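Gamma-glutamyl-gamma-aminobutyraldehyde dehydrogenase (Burkholderia cenocepacia, PDB 4LIH) oxidises aldehydes, probably including gamma-glutamyl-gamma-aminobutyraldehyde, to carboxylic acids with NAD(P)+ as the electron acceptor. Local coordinates at residues 24-32 against 55-63; 109-119 against 174-182. All coordinates share one frame; numbering follows the deposited sequence.

Contact 1 (24-32 against 55-63); sequences LEIEGRAFI and VLAKVADCG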
loop_
_atom_site.group_PDB
_atom_site.type_symbol
_atom_site.label_atom_id
_atom_site.label_comp_id
_atom_site.label_asym_id
_atom_site.label_seq_id
_atom_site.Cartn_x
_atom_site.Cartn_y
_atom_site.Cartn_z
ATOM N N LEU A 24 -45.453 15.516 -10.660
ATOM C CA LEU A 24 -44.248 15.701 -9.865
ATOM C C LEU A 24 -44.304 16.998 -9.036
ATOM O O LEU A 24 -44.489 18.060 -9.577
ATOM C CB LEU A 24 -43.039 15.728 -10.807
ATOM C CG LEU A 24 -41.659 15.640 -10.156
ATOM C CD1 LEU A 24 -41.488 14.326 -9.433
ATOM C CD2 LEU A 24 -40.583 15.827 -11.220
ATOM N N GLU A 25 -44.141 16.880 -7.721
ATOM C CA GLU A 25 -43.922 18.025 -6.837
ATOM C C GLU A 25 -42.414 18.319 -6.789
ATOM O O GLU A 25 -41.648 17.470 -6.355
ATOM C CB GLU A 25 -44.402 17.710 -5.412
ATOM C CG GLU A 25 -45.843 17.235 -5.301
ATOM C CD GLU A 25 -46.857 18.363 -5.357
ATOM O OE1 GLU A 25 -46.535 19.471 -5.856
ATOM O OE2 GLU A 25 -48.018 18.138 -4.916
ATOM N N ILE A 26 -41.983 19.500 -7.202
ATOM C CA ILE A 26 -40.536 19.806 -7.271
ATOM C C ILE A 26 -40.182 20.731 -6.110
ATOM O O ILE A 26 -40.759 21.815 -5.984
ATOM C CB ILE A 26 -40.171 20.526 -8.579
ATOM C CG1 ILE A 26 -40.455 19.639 -9.793
ATOM C CG2 ILE A 26 -38.693 20.940 -8.558
ATOM C CD1 ILE A 26 -40.171 20.262 -11.144
ATOM N N GLU A 27 -39.213 20.326 -5.289
ATOM C CA GLU A 27 -38.711 21.168 -4.196
ATOM C C GLU A 27 -37.630 22.129 -4.720
ATOM O O GLU A 27 -36.636 21.664 -5.300
ATOM C CB GLU A 27 -38.108 20.313 -3.098
ATOM C CG GLU A 27 -37.486 21.132 -1.971
ATOM C CD GLU A 27 -38.493 22.023 -1.279
ATOM O OE1 GLU A 27 -39.324 21.450 -0.519
ATOM O OE2 GLU A 27 -38.473 23.270 -1.506
ATOM N N GLY A 28 -37.829 23.444 -4.482
ATOM C CA GLY A 28 -36.926 24.493 -4.958
ATOM C C GLY A 28 -36.128 25.214 -3.886
ATOM O O GLY A 28 -35.216 26.000 -4.198
ATOM N N ARG A 29 -36.415 24.934 -2.622
ATOM C CA ARG A 29 -35.682 25.586 -1.542
ATOM C C ARG A 29 -34.241 25.062 -1.361
ATOM O O ARG A 29 -33.930 23.934 -1.702
ATOM C CB ARG A 29 -36.453 25.459 -0.239
ATOM C CG ARG A 29 -37.752 26.305 -0.241
ATOM C CD ARG A 29 -38.632 26.072 0.982
ATOM N NE ARG A 29 -39.167 24.721 0.979
ATOM C CZ ARG A 29 -39.825 24.136 1.984
ATOM N NH1 ARG A 29 -39.988 24.743 3.124
ATOM N NH2 ARG A 29 -40.264 22.896 1.852
ATOM N N ALA A 30 -33.375 25.935 -0.829
ATOM C CA ALA A 30 -32.074 25.562 -0.294
ATOM C C ALA A 30 -32.252 24.556 0.807
ATOM O O ALA A 30 -33.306 24.520 1.472
ATOM C CB ALA A 30 -31.370 26.777 0.277
ATOM N N PHE A 31 -31.226 23.744 1.032
ATOM C CA PHE A 31 -31.211 22.862 2.157
ATOM C C PHE A 31 -30.013 23.183 3.030
ATOM O O PHE A 31 -28.858 22.876 2.670
ATOM C CB PHE A 31 -31.140 21.384 1.769
ATOM C CG PHE A 31 -31.547 20.458 2.897
ATOM C CD1 PHE A 31 -30.612 19.989 3.833
ATOM C CD2 PHE A 31 -32.851 20.051 3.018
ATOM C CE1 PHE A 31 -30.991 19.145 4.848
ATOM C CE2 PHE A 31 -33.260 19.234 4.063
ATOM C CZ PHE A 31 -32.313 18.764 4.964
ATOM N N ILE A 32 -30.295 23.772 4.195
ATOM C CA ILE A 32 -29.252 24.332 5.013
ATOM C C ILE A 32 -29.525 23.925 6.440
ATOM O O ILE A 32 -30.615 24.208 6.954
ATOM C CB ILE A 32 -29.166 25.885 4.859
ATOM C CG1 ILE A 32 -28.769 26.298 3.445
ATOM C CG2 ILE A 32 -28.139 26.460 5.801
ATOM C CD1 ILE A 32 -28.889 27.778 3.124
ATOM N N VAL A 55 -41.081 26.392 -17.359
ATOM C CA VAL A 55 -40.553 26.724 -16.030
ATOM C C VAL A 55 -40.943 25.616 -15.075
ATOM O O VAL A 55 -42.116 25.412 -14.782
ATOM C CB VAL A 55 -41.070 28.086 -15.524
ATOM C CG1 VAL A 55 -40.608 28.335 -14.097
ATOM C CG2 VAL A 55 -40.575 29.206 -16.434
ATOM N N LEU A 56 -39.961 24.879 -14.570
ATOM C CA LEU A 56 -40.249 23.740 -13.726
ATOM C C LEU A 56 -40.575 24.148 -12.302
ATOM O O LEU A 56 -41.377 23.519 -11.643
ATOM C CB LEU A 56 -39.038 22.810 -13.666
ATOM C CG LEU A 56 -38.620 22.244 -15.021
ATOM C CD1 LEU A 56 -37.219 21.699 -14.881
ATOM C CD2 LEU A 56 -39.618 21.171 -15.490
ATOM N N ALA A 57 -39.910 25.190 -11.830
ATOM C CA ALA A 57 -39.975 25.559 -10.430
ATOM C C ALA A 57 -39.268 26.879 -10.237
ATOM O O ALA A 57 -38.403 27.254 -11.055
ATOM C CB ALA A 57 -39.310 24.506 -9.574
ATOM N N LYS A 58 -39.680 27.595 -9.188
ATOM C CA LYS A 58 -38.871 28.698 -8.676
ATOM C C LYS A 58 -37.922 28.132 -7.607
ATOM O O LYS A 58 -38.354 27.478 -6.646
ATOM C CB LYS A 58 -39.748 29.816 -8.127
ATOM C CG LYS A 58 -40.504 30.549 -9.232
ATOM C CD LYS A 58 -41.104 31.870 -8.766
ATOM C CE LYS A 58 -41.943 32.547 -9.851
ATOM N NZ LYS A 58 -41.085 33.297 -10.817
ATOM N N VAL A 59 -36.635 28.399 -7.768
ATOM C CA VAL A 59 -35.624 27.830 -6.908
ATOM C C VAL A 59 -34.920 28.948 -6.147
ATOM O O VAL A 59 -34.748 30.045 -6.653
ATOM C CB VAL A 59 -34.637 27.004 -7.749
ATOM C CG1 VAL A 59 -33.387 26.586 -6.953
ATOM C CG2 VAL A 59 -35.378 25.798 -8.333
ATOM N N ALA A 60 -34.563 28.675 -4.912
ATOM C CA ALA A 60 -33.878 29.662 -4.081
ATOM C C ALA A 60 -32.671 30.254 -4.826
ATOM O O ALA A 60 -31.872 29.531 -5.313
ATOM C CB ALA A 60 -33.438 29.022 -2.780
ATOM N N ASP A 61 -32.562 31.578 -4.871
ATOM C CA ASP A 61 -31.385 32.237 -5.412
ATOM C C ASP A 61 -30.490 32.791 -4.287
ATOM O O ASP A 61 -30.647 33.955 -3.852
ATOM C CB ASP A 61 -31.791 33.347 -6.361
ATOM C CG ASP A 61 -30.593 33.995 -7.006
ATOM O OD1 ASP A 61 -29.740 33.265 -7.553
ATOM O OD2 ASP A 61 -30.517 35.227 -6.949
ATOM N N CYS A 62 -29.534 31.963 -3.830
ATOM C CA CYS A 62 -28.773 32.314 -2.649
ATOM C C CYS A 62 -27.730 33.380 -2.851
ATOM O O CYS A 62 -27.098 33.506 -3.899
ATOM C CB CYS A 62 -28.149 31.073 -1.982
ATOM S SG CYS A 62 -29.430 29.962 -1.343
ATOM N N GLY A 63 -27.555 34.160 -1.804
ATOM C CA GLY A 63 -26.504 35.155 -1.747
ATOM C C GLY A 63 -25.694 34.967 -0.488
ATOM O O GLY A 63 -25.636 33.868 0.085
#
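Gly28 presents its carbonyl oxygen to Val59 and Ala60, where the loop leading from helix 14-23 into the β-hairpin of strands 30-32 and 35-37 runs alongside the edge of a second hairpin, strands 44-48 and 55-60. The two segments point almost the same way, 4° apart, yet a single backbone hydrogen bond joins them, from Ala60 N to Gly28 O at 2.8 Å. It is straight at the hydrogen (168°), although the donor stands tilted from the carbonyl plane. The same oxygen also takes a CA-H contact from Val59 CA at 3.3 Å, and Val59 CG1 rests against it. Gly28 carries no side chain, and its CA can settle 3.7 Å from Lys58 O.

Apolar groups close the two ends. Ile26 leans over the bulged part of strand 55-60: with chi1 at -63° CG1 lies beside the backbone N and CG2 opposite it; Ile26 CG2 touches Ala57 CB, while Ile26 CD1, at the end of the extended CG1 arm, comes to 3.8 Å from Leu56 CB. Leu56 and Ala57 together face Cys47, a classic β bulge in the hairpin. At the other end, Ala30 CB meets Cys62 SG at 4.1 Å, and Ala60 CB sits close to Ala30 N.

Further out, Pro229 packs on both Ala30 and Val59, and Leu206 of helix 206-218 on Ile26. On the side of Gly28 away from strand 55-60, the residues before and after it are tied together. Arg29 grips Glu27 side-on through NE and NH2, a salt bridge that should hold both side chains in place. Glu27 OE2 takes two donors, Arg29 NE on its syn side but well out of the carboxylate plane and, through its anti lone pair, the backbone Arg29 N at 2.9 Å.

Contact 2 (109-119 against 174-182); sequences LSLLETLDAGK and PWNFPILMA
Helix 109-117 crosses the start of helix 178-182 at 110°, with 11.2 Å between the axes, so that the carboxylate of Glu113 faces the other helix's first turn. Its OE2 accepts from Ile179 N at 2.7 Å through the syn lone pair in a nearly straight bond (173°). Water 1 donates to the same oxygen and accepts from Leu180 N, extending the grip to a second amide. The bend at chi2 (82°) lays the carboxylate obliquely across the Pro178 ring, with Glu113 OE2 3.2 Å from Pro178 CD, while OE1 is held by Thr207. The amide hydrogens and helix dipole would probably favour the charged form of this buried acid.

One turn further along the helix, Ala117 CB packs on Pro178 CG. Lys119, bent at chi3 and chi4, brings NZ to Asn176 O at 2.7 Å, in the carbonyl plane; Asp128 and Asn304 also bind NZ. Asn176 ND2 bonds to Glu307 O and to a MES molecule, probably from the crystallisation liquor; the Asn176 side chain lies about 9 Å from that of Glu274, the predicted active-site residue. Pro-Trp-Asn-Phe-Pro is a conserved aldehyde dehydrogenase motif whose asparagine helps form the oxyanion hole in relatives, as Asn176 probably does here.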
loop_
_atom_site.group_PDB
_atom_site.type_symbol
_atom_site.label_atom_id
_atom_site.label_comp_id
_atom_site.label_asym_id
_atom_site.label_seq_id
_atom_site.Cartn_x
_atom_site.Cartn_y
_atom_site.Cartn_z
ATOM N N LEU A 109 -35.514 10.852 -9.197
ATOM C CA LEU A 109 -34.238 11.550 -9.354
ATOM C C LEU A 109 -33.847 11.579 -10.834
ATOM O O LEU A 109 -33.334 12.565 -11.341
ATOM C CB LEU A 109 -33.154 10.873 -8.517
ATOM C CG LEU A 109 -33.240 11.071 -7.018
ATOM C CD1 LEU A 109 -32.243 10.167 -6.308
ATOM C CD2 LEU A 109 -33.008 12.534 -6.666
ATOM N N SER A 110 -34.031 10.456 -11.499
ATOM C CA SER A 110 -33.787 10.384 -12.930
ATOM C C SER A 110 -34.664 11.394 -13.693
ATOM O O SER A 110 -34.168 12.103 -14.586
ATOM C CB SER A 110 -34.021 8.978 -13.420
ATOM O OG SER A 110 -33.134 8.068 -12.815
ATOM N N LEU A 111 -35.944 11.482 -13.333
ATOM C CA LEU A 111 -36.866 12.408 -14.033
ATOM C C LEU A 111 -36.524 13.876 -13.751
ATOM O O LEU A 111 -36.558 14.706 -14.646
ATOM C CB LEU A 111 -38.331 12.060 -13.712
ATOM C CG LEU A 111 -39.420 13.014 -14.275
ATOM C CD1 LEU A 111 -39.494 12.956 -15.802
ATOM C CD2 LEU A 111 -40.758 12.649 -13.660
ATOM N N LEU A 112 -36.170 14.206 -12.510
ATOM C CA LEU A 112 -35.703 15.539 -12.179
ATOM C C LEU A 112 -34.489 15.939 -13.015
ATOM O O LEU A 112 -34.475 17.049 -13.550
ATOM C CB LEU A 112 -35.342 15.647 -10.697
ATOM C CG LEU A 112 -36.489 15.617 -9.731
ATOM C CD1 LEU A 112 -35.945 15.423 -8.325
ATOM C CD2 LEU A 112 -37.257 16.941 -9.823
ATOM N N GLU A 113 -33.511 15.034 -13.145
ATOM C CA GLU A 113 -32.288 15.286 -13.919
ATOM C C GLU A 113 -32.557 15.519 -15.399
ATOM O O GLU A 113 -31.905 16.359 -16.016
ATOM C CB GLU A 113 -31.292 14.099 -13.788
ATOM C CG GLU A 113 -29.827 14.401 -14.162
ATOM C CD GLU A 113 -29.086 15.057 -13.011
ATOM O OE1 GLU A 113 -29.679 15.867 -12.288
ATOM O OE2 GLU A 113 -27.937 14.717 -12.767
ATOM N N THR A 114 -33.467 14.722 -15.955
ATOM C CA THR A 114 -33.854 14.773 -17.378
ATOM C C THR A 114 -34.642 16.071 -17.641
ATOM O O THR A 114 -34.374 16.752 -18.608
ATOM C CB THR A 114 -34.698 13.532 -17.776
ATOM O OG1 THR A 114 -33.861 12.359 -17.849
ATOM C CG2 THR A 114 -35.417 13.734 -19.097
ATOM N N LEU A 115 -35.570 16.423 -16.743
ATOM C CA LEU A 115 -36.271 17.717 -16.867
ATOM C C LEU A 115 -35.387 18.944 -16.757
ATOM O O LEU A 115 -35.536 19.885 -17.531
ATOM C CB LEU A 115 -37.377 17.838 -15.807
ATOM C CG LEU A 115 -38.502 16.833 -15.977
ATOM C CD1 LEU A 115 -39.387 16.833 -14.715
ATOM C CD2 LEU A 115 -39.307 17.118 -17.230
ATOM N N ASP A 116 -34.469 18.908 -15.793
ATOM C CA ASP A 116 -33.629 20.038 -15.403
ATOM C C ASP A 116 -32.549 20.323 -16.460
ATOM O O ASP A 116 -32.288 21.478 -16.812
ATOM C CB ASP A 116 -32.997 19.690 -14.027
ATOM C CG ASP A 116 -32.542 20.908 -13.225
ATOM O OD1 ASP A 116 -32.833 22.044 -13.667
ATOM O OD2 ASP A 116 -31.904 20.721 -12.134
ATOM N N ALA A 117 -31.939 19.258 -16.983
ATOM C CA ALA A 117 -30.702 19.409 -17.770
ATOM C C ALA A 117 -30.807 18.891 -19.203
ATOM O O ALA A 117 -29.850 19.028 -19.942
ATOM C CB ALA A 117 -29.565 18.711 -17.049
ATOM N N GLY A 118 -31.952 18.290 -19.563
ATOM C CA GLY A 118 -32.251 17.851 -20.949
ATOM C C GLY A 118 -31.629 16.528 -21.341
ATOM O O GLY A 118 -31.595 16.170 -22.514
ATOM N N LYS A 119 -31.123 15.813 -20.346
ATOM C CA LYS A 119 -30.437 14.545 -20.516
ATOM C C LYS A 119 -31.380 13.357 -20.725
ATOM O O LYS A 119 -32.297 13.174 -19.933
ATOM C CB LYS A 119 -29.597 14.332 -19.268
ATOM C CG LYS A 119 -28.469 15.350 -19.106
ATOM C CD LYS A 119 -27.947 15.328 -17.658
ATOM C CE LYS A 119 -27.359 13.991 -17.245
ATOM N NZ LYS A 119 -25.934 13.828 -17.644
ATOM N N PRO A 174 -21.027 21.326 -12.106
ATOM C CA PRO A 174 -21.582 21.836 -13.309
ATOM C C PRO A 174 -22.928 21.193 -13.607
ATOM O O PRO A 174 -23.468 20.450 -12.810
ATOM C CB PRO A 174 -20.513 21.453 -14.348
ATOM C CG PRO A 174 -20.064 20.160 -13.902
ATOM C CD PRO A 174 -20.301 20.070 -12.387
ATOM N N TRP A 175 -23.475 21.552 -14.754
ATOM C CA TRP A 175 -24.823 21.150 -15.166
ATOM C C TRP A 175 -24.852 19.985 -16.119
ATOM O O TRP A 175 -25.943 19.526 -16.493
ATOM C CB TRP A 175 -25.535 22.353 -15.833
ATOM C CG TRP A 175 -24.680 23.062 -16.912
ATOM C CD1 TRP A 175 -23.968 24.219 -16.741
ATOM C CD2 TRP A 175 -24.468 22.665 -18.272
ATOM N NE1 TRP A 175 -23.311 24.544 -17.890
ATOM C CE2 TRP A 175 -23.604 23.621 -18.854
ATOM C CE3 TRP A 175 -24.901 21.591 -19.050
ATOM C CZ2 TRP A 175 -23.202 23.556 -20.197
ATOM C CZ3 TRP A 175 -24.510 21.528 -20.401
ATOM C CH2 TRP A 175 -23.656 22.500 -20.954
ATOM N N ASN A 176 -23.693 19.528 -16.593
ATOM C CA ASN A 176 -23.731 18.469 -17.622
ATOM C C ASN A 176 -24.013 17.099 -17.009
ATOM O O ASN A 176 -24.693 16.250 -17.642
ATOM C CB ASN A 176 -22.489 18.465 -18.513
ATOM C CG ASN A 176 -21.206 18.226 -17.741
ATOM O OD1 ASN A 176 -21.090 18.583 -16.556
ATOM N ND2 ASN A 176 -20.255 17.548 -18.379
ATOM N N PHE A 177 -23.503 16.886 -15.794
ATOM C CA PHE A 177 -23.779 15.689 -14.996
ATOM C C PHE A 177 -24.081 16.124 -13.567
ATOM O O PHE A 177 -23.242 15.882 -12.674
ATOM C CB PHE A 177 -22.580 14.700 -14.978
ATOM C CG PHE A 177 -22.311 14.070 -16.300
ATOM C CD1 PHE A 177 -22.958 12.916 -16.667
ATOM C CD2 PHE A 177 -21.459 14.700 -17.214
ATOM C CE1 PHE A 177 -22.758 12.372 -17.915
ATOM C CE2 PHE A 177 -21.262 14.139 -18.474
ATOM C CZ PHE A 177 -21.930 13.007 -18.824
ATOM N N PRO A 178 -25.250 16.764 -13.335
ATOM C CA PRO A 178 -25.483 17.401 -12.041
ATOM C C PRO A 178 -25.379 16.453 -10.863
ATOM O O PRO A 178 -24.581 16.699 -9.980
ATOM C CB PRO A 178 -26.900 18.009 -12.154
ATOM C CG PRO A 178 -27.130 18.107 -13.638
ATOM C CD PRO A 178 -26.353 17.016 -14.287
ATOM N N ILE A 179 -26.166 15.397 -10.831
ATOM C CA ILE A 179 -26.119 14.522 -9.662
ATOM C C ILE A 179 -24.808 13.722 -9.575
ATOM O O ILE A 179 -24.256 13.529 -8.475
ATOM C CB ILE A 179 -27.367 13.614 -9.509
ATOM C CG1 ILE A 179 -27.421 13.102 -8.042
ATOM C CG2 ILE A 179 -27.386 12.490 -10.537
ATOM C CD1 ILE A 179 -28.505 12.074 -7.836
ATOM N N LEU A 180 -24.274 13.345 -10.729
ATOM C CA LEU A 180 -23.127 12.461 -10.788
ATOM C C LEU A 180 -21.845 13.184 -10.356
ATOM O O LEU A 180 -21.086 12.673 -9.514
ATOM C CB LEU A 180 -23.053 11.830 -12.175
ATOM C CG LEU A 180 -21.928 10.850 -12.511
ATOM C CD1 LEU A 180 -20.610 11.576 -12.746
ATOM C CD2 LEU A 180 -21.825 9.818 -11.407
ATOM N N MET A 181 -21.623 14.385 -10.889
ATOM C CA MET A 181 -20.465 15.204 -10.476
ATOM C C MET A 181 -20.586 15.640 -9.048
ATOM O O MET A 181 -19.603 15.639 -8.311
ATOM C CB MET A 181 -20.237 16.431 -11.376
ATOM C CG MET A 181 -19.696 16.082 -12.765
ATOM S SD MET A 181 -18.236 15.011 -12.925
ATOM C CE MET A 181 -17.145 15.782 -11.669
ATOM N N ALA A 182 -21.789 16.005 -8.628
ATOM C CA ALA A 182 -22.044 16.341 -7.210
ATOM C C ALA A 182 -21.551 15.207 -6.315
ATOM O O ALA A 182 -20.737 15.412 -5.401
ATOM C CB ALA A 182 -23.527 16.671 -6.975
HETATM O O HOH W 1 -25.582 13.471 -13.437
#

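From the N terminus the chain leaves helix 14-23, and contact 1 closes a short loop of 22 intervening residues that holds the turn after strand 30-32 and the strands 35-37 and 44-48. Contact 2 opens only afterwards, closing a longer loop of 54 residues that includes helix 121-142 and strand 157-172. The two neither nest nor cross: they follow in series, their centres 15 Å apart. They nonetheless meet, for Leu24 CD2 packs on Leu112 and Leu115, and Leu56 CD1 lies 3.6 Å from Leu115 O. Helix 106-117 therefore stands between the peripheral hairpins and the loop 174-177 near the predicted active site, with helix 206-218 touching both contacts.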